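Local coordinates for uric acid degradation bifunctional protein PucL (Bacillus subtilis, PDB 6A4M), which catalyses, as a urate oxidase, the oxygen-dependent oxidation of urate to 5-hydroxyisourate, and probably also decarboxylates a later intermediate of the same pathway as a bifunctional enzyme, at residues A[6-11]-A[70-75]; A[41-46]-A[66-71]; A[90-95]-A[103-108]. All blocks are in the same frame, centred on the assembly; numbering follows the deposited sequence.

Contact 1 of 3, residues A[6-11]-A[70-75]; sequences GNVFAY and NFIQRH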
# COMPACT_ATOMS: atom_id res chain seq x y z
N GLY A 6 6.81 4.15 -18.51
CA GLY A 6 7.17 3.71 -17.15
C GLY A 6 8.09 4.71 -16.48
O GLY A 6 8.63 5.60 -17.14
N ASN A 7 8.28 4.55 -15.17
CA ASN A 7 9.08 5.47 -14.33
C ASN A 7 8.64 6.93 -14.46
O ASN A 7 9.48 7.84 -14.53
CB ASN A 7 10.59 5.30 -14.61
CG ASN A 7 11.22 4.14 -13.86
OD1 ASN A 7 10.59 3.49 -13.03
ND2 ASN A 7 12.48 3.87 -14.16
N VAL A 8 7.33 7.16 -14.50
CA VAL A 8 6.80 8.51 -14.53
C VAL A 8 6.64 8.99 -13.09
O VAL A 8 5.61 8.76 -12.45
CB VAL A 8 5.46 8.59 -15.30
CG1 VAL A 8 4.94 10.02 -15.34
CG2 VAL A 8 5.65 8.04 -16.71
N PHE A 9 7.70 9.62 -12.58
CA PHE A 9 7.69 10.22 -11.24
C PHE A 9 6.87 11.50 -11.27
O PHE A 9 7.02 12.32 -12.19
CB PHE A 9 9.11 10.56 -10.77
CG PHE A 9 9.91 9.37 -10.31
CD1 PHE A 9 10.49 8.51 -11.24
CD2 PHE A 9 10.11 9.12 -8.96
CE1 PHE A 9 11.25 7.42 -10.83
CE2 PHE A 9 10.87 8.04 -8.54
CZ PHE A 9 11.44 7.18 -9.47
N ALA A 10 6.02 11.68 -10.26
CA ALA A 10 5.25 12.90 -10.10
C ALA A 10 5.12 13.21 -8.62
O ALA A 10 4.63 12.38 -7.85
CB ALA A 10 3.88 12.73 -10.74
N TYR A 11 5.56 14.40 -8.22
CA TYR A 11 5.43 14.89 -6.84
C TYR A 11 4.44 16.05 -6.81
O TYR A 11 4.54 16.97 -7.61
CB TYR A 11 6.79 15.36 -6.31
CG TYR A 11 7.86 14.28 -6.34
CD1 TYR A 11 7.93 13.32 -5.33
CD2 TYR A 11 8.78 14.23 -7.38
CE1 TYR A 11 8.90 12.33 -5.36
CE2 TYR A 11 9.76 13.24 -7.41
CZ TYR A 11 9.82 12.30 -6.40
OH TYR A 11 10.77 11.31 -6.43
N ASN A 70 3.23 13.63 -20.03
CA ASN A 70 2.71 14.98 -19.78
C ASN A 70 1.25 14.97 -19.32
O ASN A 70 0.87 15.74 -18.44
CB ASN A 70 2.87 15.88 -21.02
CG ASN A 70 4.33 16.13 -21.38
OD1 ASN A 70 5.22 16.02 -20.54
ND2 ASN A 70 4.58 16.46 -22.63
N PHE A 71 0.45 14.06 -19.90
CA PHE A 71 -0.95 13.86 -19.52
C PHE A 71 -1.08 13.47 -18.05
O PHE A 71 -1.90 14.04 -17.32
CB PHE A 71 -1.58 12.78 -20.41
CG PHE A 71 -3.07 12.67 -20.29
CD1 PHE A 71 -3.65 11.87 -19.30
CD2 PHE A 71 -3.90 13.32 -21.19
CE1 PHE A 71 -5.03 11.75 -19.20
CE2 PHE A 71 -5.28 13.20 -21.10
CZ PHE A 71 -5.85 12.42 -20.10
N ILE A 72 -0.28 12.49 -17.63
CA ILE A 72 -0.25 12.02 -16.24
C ILE A 72 0.16 13.14 -15.28
O ILE A 72 -0.50 13.34 -14.26
CB ILE A 72 0.68 10.79 -16.08
CG1 ILE A 72 0.04 9.57 -16.76
CG2 ILE A 72 0.98 10.47 -14.62
CD1 ILE A 72 1.03 8.49 -17.17
N GLN A 73 1.22 13.86 -15.63
CA GLN A 73 1.78 14.89 -14.74
C GLN A 73 0.86 16.09 -14.53
O GLN A 73 0.67 16.52 -13.39
CB GLN A 73 3.15 15.35 -15.24
CG GLN A 73 4.22 14.29 -15.03
CD GLN A 73 5.58 14.69 -15.56
OE1 GLN A 73 5.71 15.50 -16.48
NE2 GLN A 73 6.62 14.10 -14.97
N ARG A 74 0.29 16.61 -15.62
CA ARG A 74 -0.63 17.75 -15.50
C ARG A 74 -1.96 17.35 -14.84
O ARG A 74 -2.56 18.16 -14.14
CB ARG A 74 -0.83 18.45 -16.85
CG ARG A 74 -1.71 17.74 -17.87
CD ARG A 74 -1.76 18.51 -19.18
NE ARG A 74 -2.15 17.64 -20.29
CZ ARG A 74 -1.35 17.20 -21.27
NH1 ARG A 74 -0.06 17.54 -21.35
NH2 ARG A 74 -1.86 16.40 -22.21
N HIS A 75 -2.39 16.10 -15.04
CA HIS A 75 -3.57 15.59 -14.33
C HIS A 75 -3.37 15.43 -12.82
O HIS A 75 -4.33 15.55 -12.07
CB HIS A 75 -4.10 14.30 -14.96
CG HIS A 75 -4.94 14.53 -16.17
ND1 HIS A 75 -4.41 14.87 -17.40
CD2 HIS A 75 -6.29 14.51 -16.34
CE1 HIS A 75 -5.39 15.04 -18.27
NE2 HIS A 75 -6.54 14.82 -17.65
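Val8 points its branch from strand 6-11 at helix 70-75, where Ile72 and Gln73 receive it. With CG1 anti to the backbone N (chi1 -179°), Val8 CG1 stands out from the strand and comes to 4.1 Å from Ile72 CG2, the two branched side chains meeting at a slant. Val8 CG1 also touches the aliphatic part of the next helix residue, 4.3 Å from Gln73 CG. Gln73 then adds a polar grip. Its chain runs extended beyond CG and carries the amide across to the strand, where Gln73 NE2 donates a weak hydrogen bond of 3.3 Å to Phe9 O; the N-H points fairly directly, at 155°. Phe9 takes part through this carbonyl, while its ring leaves on the other side of the strand and touches Ile112. Ile72 also touches Val41 and Cys43 of strand 36-45 and Phe95 of helix 84-98. Strand and helix segments run nearly parallel, 15° apart and 8.9 Å between axes, a helix laid lengthwise along strand 3-13, the last strand of the antiparallel sheet within this chain, as in the T-fold of urate oxidases.

Contact 2 of 3, residues A[41-46]-A[66-71]; sequences VTCEIG and DSMKNF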
# COMPACT_ATOMS: atom_id res chain seq x y z
N VAL A 41 4.24 6.45 -11.51
CA VAL A 41 3.21 5.93 -12.41
C VAL A 41 3.83 5.08 -13.51
O VAL A 41 4.84 5.47 -14.11
CB VAL A 41 2.35 7.05 -13.02
CG1 VAL A 41 1.28 6.47 -13.95
CG2 VAL A 41 1.71 7.89 -11.92
N THR A 42 3.24 3.91 -13.73
CA THR A 42 3.44 3.12 -14.94
C THR A 42 2.11 3.14 -15.70
O THR A 42 1.05 2.91 -15.11
CB THR A 42 3.82 1.66 -14.59
OG1 THR A 42 4.93 1.66 -13.68
CG2 THR A 42 4.19 0.88 -15.85
N CYS A 43 2.17 3.43 -17.00
CA CYS A 43 0.98 3.52 -17.84
C CYS A 43 1.12 2.62 -19.06
O CYS A 43 2.12 2.68 -19.77
CB CYS A 43 0.76 4.96 -18.29
SG CYS A 43 -0.79 5.20 -19.20
N GLU A 44 0.11 1.78 -19.29
CA GLU A 44 0.11 0.79 -20.37
C GLU A 44 -1.25 0.83 -21.08
O GLU A 44 -2.28 0.63 -20.43
CB GLU A 44 0.35 -0.61 -19.79
CG GLU A 44 0.58 -1.70 -20.83
CD GLU A 44 0.77 -3.09 -20.22
OE1 GLU A 44 0.64 -3.24 -18.99
OE2 GLU A 44 1.05 -4.03 -20.99
N ILE A 45 -1.24 1.07 -22.39
CA ILE A 45 -2.49 1.16 -23.17
C ILE A 45 -2.50 0.15 -24.31
O ILE A 45 -1.47 -0.07 -24.96
CB ILE A 45 -2.75 2.60 -23.67
CG1 ILE A 45 -1.67 3.07 -24.66
CG2 ILE A 45 -2.81 3.56 -22.48
CD1 ILE A 45 -1.93 4.44 -25.26
N GLY A 46 -3.65 -0.48 -24.53
CA GLY A 46 -3.83 -1.50 -25.57
C GLY A 46 -4.33 -0.91 -26.88
O GLY A 46 -5.35 -0.22 -26.90
N ASP A 66 5.44 10.36 -24.84
CA ASP A 66 5.76 11.63 -24.18
C ASP A 66 4.49 12.41 -23.82
O ASP A 66 4.45 13.10 -22.80
CB ASP A 66 6.68 12.51 -25.05
CG ASP A 66 7.94 12.92 -24.33
OD1 ASP A 66 8.75 12.03 -24.00
OD2 ASP A 66 8.13 14.14 -24.09
N SER A 67 3.47 12.30 -24.67
CA SER A 67 2.14 12.86 -24.38
C SER A 67 1.53 12.20 -23.15
O SER A 67 0.97 12.89 -22.30
CB SER A 67 1.20 12.70 -25.57
OG SER A 67 1.78 13.25 -26.75
N MET A 68 1.64 10.87 -23.06
CA MET A 68 1.20 10.11 -21.88
C MET A 68 1.84 10.60 -20.58
O MET A 68 1.15 10.74 -19.57
CB MET A 68 1.52 8.62 -22.05
CG MET A 68 0.48 7.83 -22.81
SD MET A 68 0.97 6.10 -22.88
CE MET A 68 1.20 5.88 -24.64
N LYS A 69 3.15 10.84 -20.62
CA LYS A 69 3.90 11.37 -19.48
C LYS A 69 3.34 12.73 -19.06
O LYS A 69 3.01 12.93 -17.89
CB LYS A 69 5.40 11.48 -19.81
CG LYS A 69 6.25 12.23 -18.78
CD LYS A 69 7.67 12.42 -19.28
CE LYS A 69 7.81 13.58 -20.26
NZ LYS A 69 7.81 14.91 -19.59
N ASN A 70 3.23 13.63 -20.03
CA ASN A 70 2.71 14.98 -19.78
C ASN A 70 1.25 14.97 -19.32
O ASN A 70 0.87 15.74 -18.44
CB ASN A 70 2.87 15.88 -21.02
CG ASN A 70 4.33 16.13 -21.38
OD1 ASN A 70 5.22 16.02 -20.54
ND2 ASN A 70 4.58 16.46 -22.63
N PHE A 71 0.45 14.06 -19.90
CA PHE A 71 -0.95 13.86 -19.52
C PHE A 71 -1.08 13.47 -18.05
O PHE A 71 -1.90 14.04 -17.32
CB PHE A 71 -1.58 12.78 -20.41
CG PHE A 71 -3.07 12.67 -20.29
CD1 PHE A 71 -3.65 11.87 -19.30
CD2 PHE A 71 -3.90 13.32 -21.19
CE1 PHE A 71 -5.03 11.75 -19.20
CE2 PHE A 71 -5.28 13.20 -21.10
CZ PHE A 71 -5.85 12.42 -20.10
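This is a small, buried, wholly apolar contact between strand 41-45, an inner strand of the antiparallel sheet, and the helix segment 66-71 lying over that sheet. One helix side chain does the reaching: Met68 crosses to meet Cys43 and Ile45, which face the helix two residues apart on the strand. Ile45 and Met68 extend toward each other tip to tip, Ile45 CD1 coming to 3.5 Å from Met68 CE and to 4.1 Å from Met68 SD. Ile45 CG1 lies 4.0 Å from Met68 CE. The Met68 chain runs straight as far as SD and then bends (chi3 -116°), which swings CE over to Ile45 and leaves SD beside the cysteine. There Cys43 SG lies 4.2 Å from Met68 SD, a van der Waals meeting of two sulfur atoms. Replacing Met68 with an alanine would probably open a gap under the helix, leaving the tip of Ile45 and the thiol of Cys43 without this part of their cover. Tyr3 of strand 3-13 touches both Ile45 and Met68, while Phe95 of helix 84-98 touches both Cys43 and Met68. Toward strand 104-121, Ile45 packs on Ile105 and Cys43 on Leu107, and Ile72, one turn along the same helix, continues the cover over Val41 and Cys43.

Contact 3 of 3, residues A[90-95]-A[103-108]; sequences YVAHRF and DTITLT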
# COMPACT_ATOMS: atom_id res chain seq x y z
N TYR A 90 -9.21 8.86 -11.98
CA TYR A 90 -9.27 10.12 -12.74
C TYR A 90 -8.53 9.97 -14.07
O TYR A 90 -9.14 10.09 -15.13
CB TYR A 90 -8.67 11.25 -11.89
CG TYR A 90 -8.61 12.64 -12.52
CD1 TYR A 90 -9.66 13.15 -13.28
CD2 TYR A 90 -7.50 13.46 -12.30
CE1 TYR A 90 -9.60 14.43 -13.83
CE2 TYR A 90 -7.43 14.73 -12.84
CZ TYR A 90 -8.48 15.22 -13.60
OH TYR A 90 -8.39 16.48 -14.14
N VAL A 91 -7.24 9.65 -13.99
CA VAL A 91 -6.37 9.52 -15.17
C VAL A 91 -6.90 8.45 -16.15
O VAL A 91 -6.90 8.67 -17.36
CB VAL A 91 -4.89 9.24 -14.77
CG1 VAL A 91 -4.02 8.89 -15.97
CG2 VAL A 91 -4.30 10.44 -14.05
N ALA A 92 -7.36 7.32 -15.62
CA ALA A 92 -7.90 6.23 -16.45
C ALA A 92 -9.10 6.69 -17.27
O ALA A 92 -9.12 6.52 -18.49
CB ALA A 92 -8.30 5.04 -15.59
N HIS A 93 -10.08 7.28 -16.59
CA HIS A 93 -11.28 7.83 -17.24
C HIS A 93 -10.95 8.89 -18.30
O HIS A 93 -11.46 8.83 -19.42
CB HIS A 93 -12.25 8.42 -16.20
CG HIS A 93 -13.24 7.43 -15.67
ND1 HIS A 93 -14.58 7.47 -15.99
CD2 HIS A 93 -13.08 6.37 -14.84
CE1 HIS A 93 -15.20 6.47 -15.38
NE2 HIS A 93 -14.32 5.79 -14.68
N ARG A 94 -10.09 9.84 -17.93
CA ARG A 94 -9.72 10.93 -18.83
C ARG A 94 -8.91 10.47 -20.05
O ARG A 94 -9.03 11.07 -21.12
CB ARG A 94 -8.97 12.05 -18.08
CG ARG A 94 -9.75 12.73 -16.95
CD ARG A 94 -11.20 13.05 -17.30
NE ARG A 94 -11.28 13.85 -18.52
CZ ARG A 94 -12.32 13.92 -19.34
NH1 ARG A 94 -13.45 13.24 -19.11
NH2 ARG A 94 -12.25 14.70 -20.42
N PHE A 95 -8.09 9.43 -19.89
CA PHE A 95 -7.38 8.81 -21.03
C PHE A 95 -8.36 8.19 -22.02
O PHE A 95 -8.26 8.42 -23.23
CB PHE A 95 -6.38 7.72 -20.57
CG PHE A 95 -4.96 8.19 -20.46
CD1 PHE A 95 -4.29 8.70 -21.58
CD2 PHE A 95 -4.25 8.08 -19.27
CE1 PHE A 95 -2.97 9.12 -21.49
CE2 PHE A 95 -2.93 8.49 -19.17
CZ PHE A 95 -2.29 9.01 -20.29
N ASP A 103 -8.55 1.28 -26.29
CA ASP A 103 -9.61 0.40 -25.76
C ASP A 103 -9.35 -0.06 -24.32
O ASP A 103 -10.30 -0.17 -23.54
CB ASP A 103 -9.76 -0.83 -26.67
CG ASP A 103 -10.14 -0.47 -28.11
OD1 ASP A 103 -10.87 0.53 -28.31
OD2 ASP A 103 -9.70 -1.18 -29.03
N THR A 104 -8.09 -0.33 -23.98
CA THR A 104 -7.70 -0.81 -22.65
C THR A 104 -6.65 0.12 -22.04
O THR A 104 -5.85 0.73 -22.77
CB THR A 104 -7.12 -2.23 -22.73
OG1 THR A 104 -7.97 -3.05 -23.54
CG2 THR A 104 -7.02 -2.87 -21.34
N ILE A 105 -6.65 0.22 -20.71
CA ILE A 105 -5.60 0.94 -19.98
C ILE A 105 -5.33 0.26 -18.63
O ILE A 105 -6.26 -0.06 -17.90
CB ILE A 105 -5.93 2.44 -19.79
CG1 ILE A 105 -4.75 3.18 -19.12
CG2 ILE A 105 -7.21 2.65 -18.98
CD1 ILE A 105 -4.81 4.68 -19.26
N THR A 106 -4.05 0.04 -18.33
CA THR A 106 -3.61 -0.46 -17.03
C THR A 106 -2.71 0.60 -16.40
O THR A 106 -1.69 0.96 -16.98
CB THR A 106 -2.83 -1.78 -17.15
OG1 THR A 106 -3.56 -2.70 -17.97
CG2 THR A 106 -2.62 -2.41 -15.77
N LEU A 107 -3.11 1.10 -15.24
CA LEU A 107 -2.33 2.08 -14.49
C LEU A 107 -1.83 1.47 -13.18
O LEU A 107 -2.58 0.81 -12.47
CB LEU A 107 -3.17 3.32 -14.19
CG LEU A 107 -3.31 4.27 -15.38
CD1 LEU A 107 -4.57 5.11 -15.26
CD2 LEU A 107 -2.09 5.17 -15.50
N THR A 108 -0.55 1.72 -12.88
CA THR A 108 0.08 1.32 -11.63
C THR A 108 0.61 2.58 -10.96
O THR A 108 1.27 3.39 -11.61
CB THR A 108 1.25 0.36 -11.90
OG1 THR A 108 0.79 -0.76 -12.66
CG2 THR A 108 1.88 -0.13 -10.60
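Ile105 and Phe95 make the first half of this buried, apolar contact between helix 90-95 and strand 104-108. Followed outward, Ile105 leaves the strand with CB turned to the helix and divides there. On one branch Ile105 CG2 ends 4.3 Å from Ala92 CB. The other branch starts with CG1 anti to the backbone N (chi1 -175°) and carries CD1 up to Phe95, where this methyl is the part that touches. Ile105 CD1 lies 3.4 Å from Phe95 CD2 and 3.7 Å from Phe95 CB, reaching the root of the ring obliquely, with the two side chains crossing at about a right angle. The helix segment runs back against the strand, their directions 158° apart and their axes 9.3 Å apart. This is how a T-fold sheet carries its helices on one face, here with a short connection turning from helix 84-98 into strand 104-121. Two residues further along the strand, Leu107 brings CD1 to 3.6 Å from Ala92 N. Leu107 CD1 also lies 3.7 Å from Ala92 CB and 3.9 Å from Val91 CG1, consistent with the small side chain of Ala92 leaving room for it. Val91 meets Leu107 at about a right angle and touches His75 of the neighbouring helix as well. Ala92 also touches Leu144 of strand 139-148, while Leu107 also touches Val41 and Cys43 on the opposite neighbour, strand 36-45.

The three contacts join two consecutive helices to three adjacent strands of one sheet. Contacts 1 and 2 share Asn70 and Phe71 of helix 64-78, with centres about 8 Å apart, and their strands are linked by a probable hydrogen bond of 2.9 Å between Val8 O and Val41 N. Contact 3, its centre about 9 Å from that of contact 2 and about 13 Å from that of contact 1, follows on the next strand, Glu44 O lying 2.8 Å from Thr106 N. Between the helices, in the stacked rings, Phe71 CD1 lies 3.3 Å from Phe95 CZ. In related urate oxidases the active sites form between subunits; with a single chain in this assembly, such a site cannot be placed relative to these contacts.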